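Local coordinates for protein mitochondrial association factor 1 (Toxoplasma gondii, PDB 6BXS) that belongs to a parasite family linked to manipulation of host mitochondria and carries a macro domain, a fold known for binding ADP-ribose, at residues N20-T34 against E253-L265. Numbering follows the deposited sequence.
Sequences NVIFFGPSGRQDGFT and ELQFMYEPSDTAL. With SO4 (sulfate ion), chain E.
Ile-22 lies beside Gln-255 and Phe-23 beside Phe-256 as parallel neighbours in a twisted sheet, the two short strands running 21° apart. Ile-22 N donates to Leu-254 O, Phe-256 N to Ile-22 O (2.8 Å) and Phe-24 N to Phe-256 O. Past the strands the pairing passes to a side chain: Thr-34 OG1 accepts from Tyr-258 N at 2.8 Å, tying the returning loop to the segment that leaves strand 253-256. A water lies within hydrogen-bonding distance of Phe-24 O and Met-257 O where the two segments part.

Aromatic packing marks the sheet face that carries Val-21, Phe-23, Leu-254 and Phe-256. The rings of Phe-23 and Phe-256 point the same way with planes only 8° apart, yet slid so far that they barely overlap. Leu-265 CD1 lies over the face of the Phe-23 ring, a CH-pi contact 3.6 Å from the centroid, while Val-21 CG1 meets the edge of Phe-256. Beyond the strand, with CG anti to the backbone N (chi1 -179°), the Tyr-258 ring reaches into the loop: Pro-26 covers one face, its CB 4.0 Å from the centroid, and Asp-31 O sits at the ring edge.

On the face of Ile-22 and Gln-255, Ile-22 CD1 lies against Gln-255 CG. Gln-255 OE1 approaches the edge of Phe-24 at CE2 (3.4 Å), amide and ring planes steeply inclined. Gln-255 NE2 donates to Glu-253 OE2, while its OE1 accepts from Arg-215, so both ends of the amide are held. Elsewhere, Arg-29 grips a sulfate, probably from the crystallisation liquor, through NH1 and NH2.

Within the macro domain sheet, strand 19-24 lies between strands 8-13 and 253-256, and strand 213-216 flanks the latter; helix 230-248 packs on Leu-254 and Phe-256, and helix 263-276 starts over Phe-23.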
ATOM      1  N   ASN A  20       3.785  11.378  14.677  1.00 26.73           N
ATOM      2  CA  ASN A  20       2.486  11.872  14.241  1.00 27.04           C
ATOM      3  C   ASN A  20       1.943  11.016  13.104  1.00 29.38           C
ATOM      4  O   ASN A  20       2.650  10.741  12.135  1.00 27.43           O
ATOM      5  CB  ASN A  20       2.579  13.331  13.785  1.00 27.75           C
ATOM      6  CG  ASN A  20       2.526  14.313  14.938  1.00 33.52           C
ATOM      7  OD1 ASN A  20       2.100  13.978  16.043  1.00 32.88           O
ATOM      8  ND2 ASN A  20       2.946  15.546  14.678  1.00 42.91           N
ATOM      9  N   VAL A  21       0.691  10.590  13.238  1.00 28.91           N
ATOM     10  CA  VAL A  21      -0.004   9.876  12.174  1.00 23.59           C
ATOM     11  C   VAL A  21      -1.205  10.696  11.725  1.00 25.52           C
ATOM     12  O   VAL A  21      -1.942  11.239  12.551  1.00 24.70           O
ATOM     13  CB  VAL A  21      -0.473   8.482  12.626  1.00 24.89           C
ATOM     14  CG1 VAL A  21      -1.150   7.750  11.478  1.00 26.47           C
ATOM     15  CG2 VAL A  21       0.702   7.671  13.151  1.00 23.60           C
ATOM     16  N   ILE A  22      -1.389  10.788  10.413  1.00 22.08           N
ATOM     17  CA  ILE A  22      -2.529  11.497   9.845  1.00 19.65           C
ATOM     18  C   ILE A  22      -3.685  10.541   9.583  1.00 26.68           C
ATOM     19  O   ILE A  22      -3.497   9.474   8.995  1.00 22.51           O
ATOM     20  CB  ILE A  22      -2.149  12.205   8.532  1.00 23.73           C
ATOM     21  CG1 ILE A  22      -1.243  13.403   8.823  1.00 27.46           C
ATOM     22  CG2 ILE A  22      -3.396  12.680   7.784  1.00 26.11           C
ATOM     23  CD1 ILE A  22      -0.457  13.877   7.624  1.00 27.88           C
ATOM     24  N   PHE A  23      -4.878  10.939  10.018  1.00 21.71           N
ATOM     25  CA  PHE A  23      -6.101  10.206   9.715  1.00 25.89           C
ATOM     26  C   PHE A  23      -7.074  11.131   9.003  1.00 25.93           C
ATOM     27  O   PHE A  23      -7.768  11.922   9.642  1.00 26.74           O
ATOM     28  CB  PHE A  23      -6.736   9.645  10.986  1.00 24.89           C
ATOM     29  CG  PHE A  23      -5.835   8.732  11.759  1.00 24.50           C
ATOM     30  CD1 PHE A  23      -4.965   9.242  12.707  1.00 28.56           C
ATOM     31  CD2 PHE A  23      -5.856   7.365  11.541  1.00 25.92           C
ATOM     32  CE1 PHE A  23      -4.133   8.406  13.423  1.00 27.16           C
ATOM     33  CE2 PHE A  23      -5.024   6.524  12.255  1.00 29.81           C
ATOM     34  CZ  PHE A  23      -4.162   7.047  13.199  1.00 30.91           C
ATOM     35  N   PHE A  24      -7.114  11.038   7.679  1.00 21.97           N
ATOM     36  CA  PHE A  24      -7.972  11.908   6.886  1.00 26.23           C
ATOM     37  C   PHE A  24      -9.433  11.707   7.255  1.00 23.57           C
ATOM     38  O   PHE A  24      -9.884  10.579   7.455  1.00 25.75           O
ATOM     39  CB  PHE A  24      -7.771  11.655   5.391  1.00 28.63           C
ATOM     40  CG  PHE A  24      -6.478  12.194   4.853  1.00 24.82           C
ATOM     41  CD1 PHE A  24      -6.320  13.551   4.624  1.00 24.56           C
ATOM     42  CD2 PHE A  24      -5.425  11.342   4.568  1.00 23.72           C
ATOM     43  CE1 PHE A  24      -5.134  14.050   4.126  1.00 21.93           C
ATOM     44  CE2 PHE A  24      -4.236  11.835   4.069  1.00 22.35           C
ATOM     45  CZ  PHE A  24      -4.089  13.190   3.847  1.00 21.70           C
ATOM     46  N   GLY A  25     -10.163  12.812   7.356  1.00 28.65           N
ATOM     47  CA  GLY A  25     -11.586  12.769   7.631  1.00 28.28           C
ATOM     48  C   GLY A  25     -12.342  12.572   6.336  1.00 28.51           C
ATOM     49  O   GLY A  25     -11.724  12.410   5.283  1.00 28.15           O
ATOM     50  N   PRO A  26     -13.682  12.603   6.396  1.00 28.80           N
ATOM     51  CA  PRO A  26     -14.482  12.341   5.196  1.00 35.23           C
ATOM     52  C   PRO A  26     -14.313  13.428   4.143  1.00 34.47           C
ATOM     53  O   PRO A  26     -14.346  14.610   4.481  1.00 33.01           O
ATOM     54  CB  PRO A  26     -15.929  12.322   5.716  1.00 36.94           C
ATOM     55  CG  PRO A  26     -15.858  12.508   7.200  1.00 34.29           C
ATOM     56  CD  PRO A  26     -14.507  13.038   7.534  1.00 31.81           C
ATOM     57  N   SER A  27     -14.124  13.032   2.889  1.00 31.69           N
ATOM     58  CA  SER A  27     -14.086  13.983   1.785  1.00 36.17           C
ATOM     59  C   SER A  27     -15.483  14.147   1.196  1.00 34.83           C
ATOM     60  O   SER A  27     -16.448  13.584   1.711  1.00 34.02           O
ATOM     61  CB  SER A  27     -13.107  13.519   0.709  1.00 35.53           C
ATOM     62  OG  SER A  27     -13.524  12.286   0.148  1.00 39.74           O
ATOM     63  N   GLY A  28     -15.586  14.912   0.114  1.00 42.90           N
ATOM     64  CA  GLY A  28     -16.862  15.146  -0.535  1.00 42.24           C
ATOM     65  C   GLY A  28     -17.375  13.940  -1.303  1.00 48.71           C
ATOM     66  O   GLY A  28     -18.562  13.858  -1.620  1.00 45.78           O
ATOM     67  N   ARG A  29     -16.485  12.997  -1.597  1.00 42.35           N
ATOM     68  CA  ARG A  29     -16.829  11.850  -2.434  1.00 46.77           C
ATOM     69  C   ARG A  29     -17.635  10.808  -1.662  1.00 47.32           C
ATOM     70  O   ARG A  29     -17.807  10.918  -0.447  1.00 43.84           O
ATOM     71  CB  ARG A  29     -15.565  11.203  -3.002  1.00 54.51           C
ATOM     72  CG  ARG A  29     -14.577  12.185  -3.604  1.00 67.09           C
ATOM     73  CD  ARG A  29     -13.324  11.476  -4.074  1.00 58.05           C
ATOM     74  NE  ARG A  29     -12.321  12.412  -4.571  1.00 56.02           N
ATOM     75  CZ  ARG A  29     -11.186  12.049  -5.161  1.00 62.94           C
ATOM     76  NH1 ARG A  29     -10.907  10.765  -5.334  1.00 54.50           N
ATOM     77  NH2 ARG A  29     -10.331  12.970  -5.579  1.00 67.09           N
ATOM     78  N   GLN A  30     -18.120   9.794  -2.377  1.00 46.32           N
ATOM     79  CA  GLN A  30     -18.921   8.729  -1.774  1.00 50.86           C
ATOM     80  C   GLN A  30     -18.128   7.998  -0.696  1.00 46.41           C
ATOM     81  O   GLN A  30     -16.968   7.648  -0.902  1.00 41.04           O
ATOM     82  CB  GLN A  30     -19.386   7.730  -2.840  1.00 52.99           C
ATOM     83  CG  GLN A  30     -20.865   7.369  -2.750  1.00 63.62           C
ATOM     84  CD  GLN A  30     -21.774   8.513  -3.164  1.00 72.93           C
ATOM     85  OE1 GLN A  30     -21.337   9.467  -3.809  1.00 73.58           O
ATOM     86  NE2 GLN A  30     -23.046   8.423  -2.793  1.00 67.67           N
ATOM     87  N   ASP A  31     -18.769   7.770   0.448  1.00 48.45           N
ATOM     88  CA  ASP A  31     -18.132   7.123   1.596  1.00 43.16           C
ATOM     89  C   ASP A  31     -16.891   7.884   2.063  1.00 33.97           C
ATOM     90  O   ASP A  31     -16.030   7.322   2.741  1.00 35.13           O
ATOM     91  CB  ASP A  31     -17.768   5.674   1.261  1.00 43.99           C
ATOM     92  CG  ASP A  31     -18.984   4.829   0.942  1.00 55.12           C
ATOM     93  OD1 ASP A  31     -19.963   5.379   0.395  1.00 60.17           O
ATOM     94  OD2 ASP A  31     -18.965   3.618   1.247  1.00 55.39           O
ATOM     95  N   GLY A  32     -16.812   9.164   1.707  1.00 39.11           N
ATOM     96  CA  GLY A  32     -15.733  10.027   2.155  1.00 40.31           C
ATOM     97  C   GLY A  32     -14.362   9.575   1.687  1.00 38.79           C
ATOM     98  O   GLY A  32     -13.362   9.807   2.369  1.00 31.90           O
ATOM     99  N   PHE A  33     -14.320   8.938   0.520  1.00 38.36           N
ATOM    100  CA  PHE A  33     -13.084   8.376  -0.022  1.00 35.20           C
ATOM    101  C   PHE A  33     -11.986   9.431  -0.178  1.00 32.02           C
ATOM    102  O   PHE A  33     -12.191  10.475  -0.794  1.00 29.48           O
ATOM    103  CB  PHE A  33     -13.360   7.709  -1.376  1.00 38.25           C
ATOM    104  CG  PHE A  33     -12.158   7.035  -1.981  1.00 42.62           C
ATOM    105  CD1 PHE A  33     -11.816   5.742  -1.617  1.00 42.39           C
ATOM    106  CD2 PHE A  33     -11.378   7.691  -2.918  1.00 38.20           C
ATOM    107  CE1 PHE A  33     -10.713   5.120  -2.172  1.00 41.44           C
ATOM    108  CE2 PHE A  33     -10.275   7.072  -3.477  1.00 38.33           C
ATOM    109  CZ  PHE A  33      -9.941   5.786  -3.103  1.00 39.24           C
ATOM    110  N   THR A  34     -10.819   9.142   0.388  1.00 29.14           N
ATOM    111  CA  THR A  34      -9.674  10.045   0.310  1.00 29.29           C
ATOM    112  C   THR A  34      -9.040  10.011  -1.080  1.00 29.58           C
ATOM    113  O   THR A  34      -8.888   8.936  -1.660  1.00 30.38           O
ATOM    114  CB  THR A  34      -8.613   9.672   1.363  1.00 24.75           C
ATOM    115  OG1 THR A  34      -9.238   9.577   2.649  1.00 27.51           O
ATOM    116  CG2 THR A  34      -7.492  10.708   1.407  1.00 24.81           C
ATOM    117  N   GLU A 253       6.460   9.269   6.840  1.00 25.14           N
ATOM    118  CA  GLU A 253       5.247   9.693   7.530  1.00 24.75           C
ATOM    119  C   GLU A 253       4.075   8.785   7.164  1.00 26.52           C
ATOM    120  O   GLU A 253       3.887   8.448   5.995  1.00 24.56           O
ATOM    121  CB  GLU A 253       4.936  11.152   7.176  1.00 28.87           C
ATOM    122  CG  GLU A 253       3.547  11.642   7.567  1.00 39.74           C
ATOM    123  CD  GLU A 253       3.311  13.090   7.170  1.00 41.06           C
ATOM    124  OE1 GLU A 253       4.062  13.970   7.641  1.00 50.42           O
ATOM    125  OE2 GLU A 253       2.380  13.347   6.379  1.00 37.57           O
ATOM    126  N   LEU A 254       3.294   8.392   8.166  1.00 24.19           N
ATOM    127  CA  LEU A 254       2.128   7.541   7.947  1.00 24.94           C
ATOM    128  C   LEU A 254       0.852   8.365   7.796  1.00 26.46           C
ATOM    129  O   LEU A 254       0.557   9.234   8.620  1.00 22.22           O
ATOM    130  CB  LEU A 254       1.960   6.548   9.100  1.00 23.30           C
ATOM    131  CG  LEU A 254       3.024   5.460   9.260  1.00 33.65           C
ATOM    132  CD1 LEU A 254       2.715   4.609  10.481  1.00 40.63           C
ATOM    133  CD2 LEU A 254       3.110   4.593   8.020  1.00 32.47           C
ATOM    134  N   GLN A 255       0.107   8.081   6.732  1.00 21.09           N
ATOM    135  CA  GLN A 255      -1.209   8.670   6.515  1.00 18.48           C
ATOM    136  C   GLN A 255      -2.216   7.557   6.262  1.00 23.68           C
ATOM    137  O   GLN A 255      -1.931   6.617   5.521  1.00 26.35           O
ATOM    138  CB  GLN A 255      -1.195   9.636   5.331  1.00 18.93           C
ATOM    139  CG  GLN A 255      -0.109  10.689   5.381  1.00 22.77           C
ATOM    140  CD  GLN A 255      -0.123  11.584   4.157  1.00 23.95           C
ATOM    141  OE1 GLN A 255      -0.924  11.390   3.241  1.00 24.56           O
ATOM    142  NE2 GLN A 255       0.762  12.571   4.136  1.00 25.73           N
ATOM    143  N   PHE A 256      -3.389   7.666   6.881  1.00 22.42           N
ATOM    144  CA  PHE A 256      -4.461   6.699   6.675  1.00 24.64           C
ATOM    145  C   PHE A 256      -5.657   7.339   5.986  1.00 27.21           C
ATOM    146  O   PHE A 256      -6.160   8.376   6.420  1.00 24.53           O
ATOM    147  CB  PHE A 256      -4.889   6.079   8.005  1.00 25.09           C
ATOM    148  CG  PHE A 256      -3.921   5.062   8.532  1.00 28.98           C
ATOM    149  CD1 PHE A 256      -3.975   3.750   8.096  1.00 27.28           C
ATOM    150  CD2 PHE A 256      -2.955   5.416   9.457  1.00 25.62           C
ATOM    151  CE1 PHE A 256      -3.083   2.809   8.573  1.00 30.64           C
ATOM    152  CE2 PHE A 256      -2.062   4.479   9.939  1.00 28.36           C
ATOM    153  CZ  PHE A 256      -2.126   3.174   9.496  1.00 26.72           C
ATOM    154  N   MET A 257      -6.104   6.706   4.908  1.00 28.80           N
ATOM    155  CA  MET A 257      -7.259   7.174   4.157  1.00 26.21           C
ATOM    156  C   MET A 257      -8.531   6.937   4.959  1.00 25.17           C
ATOM    157  O   MET A 257      -8.512   6.227   5.966  1.00 27.11           O
ATOM    158  CB  MET A 257      -7.338   6.465   2.806  1.00 24.46           C
ATOM    159  CG  MET A 257      -6.085   6.634   1.959  1.00 22.90           C
ATOM    160  SD  MET A 257      -6.038   5.535   0.535  1.00 26.33           S
ATOM    161  CE  MET A 257      -7.451   6.125  -0.395  1.00 32.93           C
ATOM    162  N   TYR A 258      -9.635   7.520   4.505  1.00 23.85           N
ATOM    163  CA  TYR A 258     -10.872   7.497   5.274  1.00 28.17           C
ATOM    164  C   TYR A 258     -11.829   6.397   4.836  1.00 29.71           C
ATOM    165  O   TYR A 258     -11.991   6.132   3.647  1.00 27.32           O
ATOM    166  CB  TYR A 258     -11.586   8.843   5.166  1.00 29.77           C
ATOM    167  CG  TYR A 258     -12.870   8.902   5.964  1.00 29.85           C
ATOM    168  CD1 TYR A 258     -12.853   9.193   7.322  1.00 31.62           C
ATOM    169  CD2 TYR A 258     -14.097   8.658   5.362  1.00 35.01           C
ATOM    170  CE1 TYR A 258     -14.024   9.246   8.057  1.00 34.08           C
ATOM    171  CE2 TYR A 258     -15.273   8.706   6.089  1.00 34.97           C
ATOM    172  CZ  TYR A 258     -15.230   9.001   7.435  1.00 37.10           C
ATOM    173  OH  TYR A 258     -16.398   9.053   8.163  1.00 40.32           O
ATOM    174  N   GLU A 259     -12.448   5.757   5.822  1.00 30.97           N
ATOM    175  CA  GLU A 259     -13.626   4.933   5.597  1.00 33.45           C
ATOM    176  C   GLU A 259     -14.603   5.202   6.746  1.00 34.70           C
ATOM    177  O   GLU A 259     -14.173   5.464   7.873  1.00 29.55           O
ATOM    178  CB  GLU A 259     -13.260   3.448   5.487  1.00 35.23           C
ATOM    179  CG  GLU A 259     -12.333   2.913   6.575  1.00 33.96           C
ATOM    180  CD  GLU A 259     -13.061   2.490   7.837  1.00 33.83           C
ATOM    181  OE1 GLU A 259     -14.266   2.163   7.766  1.00 35.01           O
ATOM    182  OE2 GLU A 259     -12.417   2.477   8.905  1.00 32.32           O
ATOM    183  N   PRO A 260     -15.918   5.161   6.458  1.00 33.80           N
ATOM    184  CA  PRO A 260     -16.952   5.660   7.380  1.00 29.95           C
ATOM    185  C   PRO A 260     -16.856   5.206   8.844  1.00 29.70           C
ATOM    186  O   PRO A 260     -17.281   5.964   9.716  1.00 36.02           O
ATOM    187  CB  PRO A 260     -18.244   5.131   6.752  1.00 34.13           C
ATOM    188  CG  PRO A 260     -17.951   5.095   5.304  1.00 36.02           C
ATOM    189  CD  PRO A 260     -16.510   4.691   5.190  1.00 35.11           C
ATOM    190  N   SER A 261     -16.320   4.018   9.116  1.00 28.95           N
ATOM    191  CA  SER A 261     -16.276   3.505  10.489  1.00 33.07           C
ATOM    192  C   SER A 261     -15.038   3.965  11.264  1.00 28.49           C
ATOM    193  O   SER A 261     -14.902   3.666  12.452  1.00 26.19           O
ATOM    194  CB  SER A 261     -16.333   1.974  10.489  1.00 32.24           C
ATOM    195  OG  SER A 261     -15.117   1.413  10.027  1.00 34.82           O
ATOM    196  N   ASP A 262     -14.145   4.687  10.588  1.00 29.17           N
ATOM    197  CA  ASP A 262     -12.938   5.233  11.210  1.00 29.18           C
ATOM    198  C   ASP A 262     -12.154   4.151  11.960  1.00 29.64           C
ATOM    199  O   ASP A 262     -11.538   4.407  12.995  1.00 28.68           O
ATOM    200  CB  ASP A 262     -13.314   6.389  12.152  1.00 29.84           C
ATOM    201  CG  ASP A 262     -12.756   7.732  11.697  1.00 32.47           C
ATOM    202  OD1 ASP A 262     -11.762   7.759  10.939  1.00 26.91           O
ATOM    203  OD2 ASP A 262     -13.313   8.773  12.109  1.00 30.84           O
ATOM    204  N   THR A 263     -12.166   2.944  11.408  1.00 27.77           N
ATOM    205  CA  THR A 263     -11.615   1.778  12.086  1.00 28.02           C
ATOM    206  C   THR A 263     -10.096   1.850  12.245  1.00 25.49           C
ATOM    207  O   THR A 263      -9.558   1.398  13.254  1.00 28.50           O
ATOM    208  CB  THR A 263     -11.997   0.490  11.330  1.00 29.64           C
ATOM    209  OG1 THR A 263     -13.402   0.260  11.483  1.00 28.27           O
ATOM    210  CG2 THR A 263     -11.243  -0.723  11.859  1.00 25.18           C
ATOM    211  N   ALA A 264      -9.408   2.413  11.254  1.00 22.82           N
ATOM    212  CA  ALA A 264      -7.957   2.551  11.330  1.00 22.68           C
ATOM    213  C   ALA A 264      -7.572   3.400  12.538  1.00 23.41           C
ATOM    214  O   ALA A 264      -6.682   3.042  13.308  1.00 21.78           O
ATOM    215  CB  ALA A 264      -7.407   3.167  10.052  1.00 18.98           C
ATOM    216  N   LEU A 265      -8.260   4.524  12.692  1.00 25.41           N
ATOM    217  CA  LEU A 265      -8.056   5.418  13.826  1.00 23.74           C
ATOM    218  C   LEU A 265      -8.336   4.718  15.154  1.00 24.63           C
ATOM    219  O   LEU A 265      -7.499   4.728  16.054  1.00 27.06           O
ATOM    220  CB  LEU A 265      -8.951   6.651  13.681  1.00 26.40           C
ATOM    221  CG  LEU A 265      -8.924   7.678  14.818  1.00 24.09           C
ATOM    222  CD1 LEU A 265      -7.539   8.279  14.978  1.00 27.55           C
ATOM    223  CD2 LEU A 265      -9.953   8.764  14.565  1.00 26.25           C
TER
HETATM  224  S   SO4 E 502      -7.275  11.085  -7.329  1.00 42.51           S
HETATM  225  O1  SO4 E 502      -7.141  10.548  -8.681  1.00 38.80           O
HETATM  226  O2  SO4 E 502      -7.905  10.085  -6.472  1.00 29.60           O
HETATM  227  O3  SO4 E 502      -8.102  12.290  -7.355  1.00 40.01           O
HETATM  228  O4  SO4 E 502      -5.953  11.418  -6.807  1.00 33.59           O
HETATM  229  O   HOH W   1      -8.693   7.858   8.587  1.00 23.82           O